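Multi-copper Oxidase CueO (Ochrobactrum, PDB 6EVG) is a laccase-like multicopper oxidase that oxidises lignin model compounds and lignosulfonate and probably passes the electrons on to dioxygen. Local coordinates at residues F436-A441 against I472-D477. Numbering follows the deposited sequence.
With EDO (1,2-ethanediol), chain C.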
loop_
_atom_site.group_PDB
_atom_site.type_symbol
_atom_site.label_atom_id
_atom_site.label_comp_id
_atom_site.label_asym_id
_atom_site.label_seq_id
_atom_site.Cartn_x
_atom_site.Cartn_y
_atom_site.Cartn_z
ATOM N N PHE A 436 10.432 0.394 -1.654
ATOM C CA PHE A 436 10.471 -0.278 -2.944
ATOM C C PHE A 436 9.148 -0.969 -3.226
ATOM O O PHE A 436 8.694 -1.734 -2.388
ATOM C CB PHE A 436 11.572 -1.334 -2.895
ATOM C CG PHE A 436 11.655 -2.214 -4.105
ATOM C CD1 PHE A 436 12.292 -1.761 -5.252
ATOM C CD2 PHE A 436 11.162 -3.491 -4.123
ATOM C CE1 PHE A 436 12.398 -2.605 -6.351
ATOM C CE2 PHE A 436 11.255 -4.312 -5.193
ATOM C CZ PHE A 436 11.870 -3.844 -6.359
ATOM N N HIS A 437 8.599 -0.802 -4.439
ATOM C CA HIS A 437 7.451 -1.593 -4.873
ATOM C C HIS A 437 7.699 -2.100 -6.280
ATOM O O HIS A 437 8.168 -1.355 -7.150
ATOM C CB HIS A 437 6.130 -0.762 -4.825
ATOM C CG HIS A 437 4.922 -1.446 -5.425
ATOM N ND1 HIS A 437 4.547 -2.738 -5.057
ATOM C CD2 HIS A 437 3.991 -1.025 -6.318
ATOM C CE1 HIS A 437 3.445 -3.064 -5.759
ATOM N NE2 HIS A 437 3.084 -2.046 -6.501
ATOM N N ILE A 438 7.414 -3.390 -6.476
ATOM C CA ILE A 438 7.438 -3.998 -7.814
ATOM C C ILE A 438 6.030 -4.426 -8.193
ATOM O O ILE A 438 5.323 -5.073 -7.418
ATOM C CB ILE A 438 8.465 -5.141 -7.882
ATOM C CG1 ILE A 438 8.603 -5.639 -9.330
ATOM C CG2 ILE A 438 8.189 -6.276 -6.931
ATOM C CD1 ILE A 438 9.908 -6.409 -9.593
ATOM N N HIS A 439 5.621 -4.052 -9.399
ATOM C CA HIS A 439 4.374 -4.507 -10.003
ATOM C C HIS A 439 4.589 -5.860 -10.694
ATOM O O HIS A 439 5.603 -6.032 -11.364
ATOM C CB HIS A 439 3.850 -3.543 -11.053
ATOM C CG HIS A 439 3.656 -2.138 -10.620
ATOM N ND1 HIS A 439 2.713 -1.339 -11.231
ATOM C CD2 HIS A 439 4.214 -1.372 -9.662
ATOM C CE1 HIS A 439 2.750 -0.142 -10.680
ATOM N NE2 HIS A 439 3.654 -0.137 -9.714
ATOM N N GLY A 440 3.614 -6.756 -10.578
ATOM C CA GLY A 440 3.680 -7.962 -11.400
ATOM C C GLY A 440 4.644 -9.038 -10.990
ATOM O O GLY A 440 4.871 -9.979 -11.730
ATOM N N ALA A 441 5.187 -8.931 -9.769
ATOM C CA ALA A 441 6.097 -9.897 -9.219
ATOM C C ALA A 441 5.954 -9.861 -7.685
ATOM O O ALA A 441 5.305 -8.946 -7.140
ATOM C CB ALA A 441 7.508 -9.617 -9.637
ATOM N N ILE A 472 16.706 -8.959 -1.791
ATOM C CA ILE A 472 15.382 -9.582 -1.973
ATOM C C ILE A 472 15.468 -10.655 -3.031
ATOM O O ILE A 472 16.273 -10.560 -3.967
ATOM C CB ILE A 472 14.264 -8.562 -2.277
ATOM C CG1 ILE A 472 14.497 -7.860 -3.635
ATOM C CG2 ILE A 472 14.156 -7.552 -1.148
ATOM C CD1 ILE A 472 13.318 -6.995 -4.089
ATOM N N LEU A 473 14.631 -11.673 -2.896
ATOM C CA LEU A 473 14.505 -12.812 -3.803
ATOM C C LEU A 473 13.193 -12.609 -4.561
ATOM O O LEU A 473 12.120 -12.725 -3.960
ATOM C CB LEU A 473 14.579 -14.130 -3.059
ATOM C CG LEU A 473 14.371 -15.386 -3.906
ATOM C CD1 LEU A 473 15.520 -15.556 -4.944
ATOM C CD2 LEU A 473 14.281 -16.617 -3.022
ATOM N N VAL A 474 13.265 -12.273 -5.840
ATOM C CA VAL A 474 12.082 -11.915 -6.668
ATOM C C VAL A 474 11.680 -13.083 -7.542
ATOM O O VAL A 474 12.549 -13.729 -8.175
ATOM C CB VAL A 474 12.421 -10.703 -7.546
ATOM C CG1 VAL A 474 11.175 -10.218 -8.275
ATOM C CG2 VAL A 474 13.067 -9.570 -6.783
ATOM N N HIS A 475 10.375 -13.333 -7.616
ATOM C CA HIS A 475 9.791 -14.335 -8.460
ATOM C C HIS A 475 8.937 -13.652 -9.536
ATOM O O HIS A 475 7.966 -12.970 -9.202
ATOM C CB HIS A 475 8.953 -15.319 -7.650
ATOM C CG HIS A 475 8.521 -16.525 -8.404
ATOM N ND1 HIS A 475 7.365 -17.176 -8.130
ATOM C CD2 HIS A 475 9.114 -17.205 -9.415
ATOM C CE1 HIS A 475 7.251 -18.226 -8.921
ATOM N NE2 HIS A 475 8.325 -18.283 -9.699
ATOM N N PHE A 476 9.302 -13.832 -10.804
ATOM C CA PHE A 476 8.663 -13.138 -11.938
ATOM C C PHE A 476 7.559 -13.998 -12.503
ATOM O O PHE A 476 7.663 -14.546 -13.609
ATOM C CB PHE A 476 9.704 -12.785 -12.981
ATOM C CG PHE A 476 10.636 -11.729 -12.513
ATOM C CD1 PHE A 476 10.286 -10.384 -12.598
ATOM C CD2 PHE A 476 11.859 -12.063 -11.933
ATOM C CE1 PHE A 476 11.143 -9.426 -12.154
ATOM C CE2 PHE A 476 12.683 -11.073 -11.498
ATOM C CZ PHE A 476 12.350 -9.760 -11.575
ATOM N N ASP A 477 6.477 -14.166 -11.737
ATOM C CA ASP A 477 5.464 -15.155 -12.096
ATOM C C ASP A 477 4.362 -14.667 -13.021
ATOM O O ASP A 477 3.521 -15.464 -13.449
ATOM C CB ASP A 477 4.837 -15.790 -10.847
ATOM C CG ASP A 477 4.148 -14.743 -9.957
ATOM O OD1 ASP A 477 4.703 -13.690 -9.470
ATOM O OD2 ASP A 477 2.937 -14.929 -9.730
HETATM C C1 EDO C . 1.204 -2.170 -14.552
HETATM O O1 EDO C . 1.519 -2.763 -13.286
HETATM C C2 EDO C . 1.644 -0.777 -14.758
HETATM O O2 EDO C . 1.297 0.051 -13.637
#
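F436 and I472 meet through apolar atoms. CD1 of I472 lies 3.6 Å from CE2 of F436, and CD2 and CZ of the ring are next to it. The I472 chain is extended at chi2 (171°), which carries CD1 out to the ring. I438 crosses the side chain of F476 at about a right angle, with I438 CD1 4.1 Å from F476 CE1. A441 CB lies against the backbone of 472-477, 3.4 Å from H475 O. A441 CB also lies 4.0 Å from V474 CG1. V474 CG1 in turn packs over one face of the F476 ring, toward its rim. No hydrogen bond joins 436-441 to 472-477. F476 is the centre of an inverse gamma turn, closed by a weak bond from D477 N to H475 O. Further out, F443 touches both I438 and I472, and F504 meets the F476 ring edge-to-face.

H439 ND1 donates to O1 of a 1,2-ethanediol at 2.8 Å. O1 lies at the ring edge, in its plane, and the N-H...O angle of 154° makes the bond fairly straight. The diol probably comes from the crystallisation liquor and is also hydrogen-bonded to OD2 of D102 and O of G103. NE2 of H439 is hydrogen-bonded to NE2 of H489. A leucine in place of H439 would probably leave NE2 of H489 without this mate and the diol without its ring donor.

The contact joins the two sheets of a cupredoxin-type beta sandwich, strand 434-438 from one and strand 469-475 from the other. F436 and I438 face its core. H434, two residues before F436, binds the copper with C490 and H495, as in a type 1 site. NE2 of H437 pairs with NE2 of H91. The HXH pair H437 and H439 is consistent with the trinuclear copper site of related multicopper oxidases.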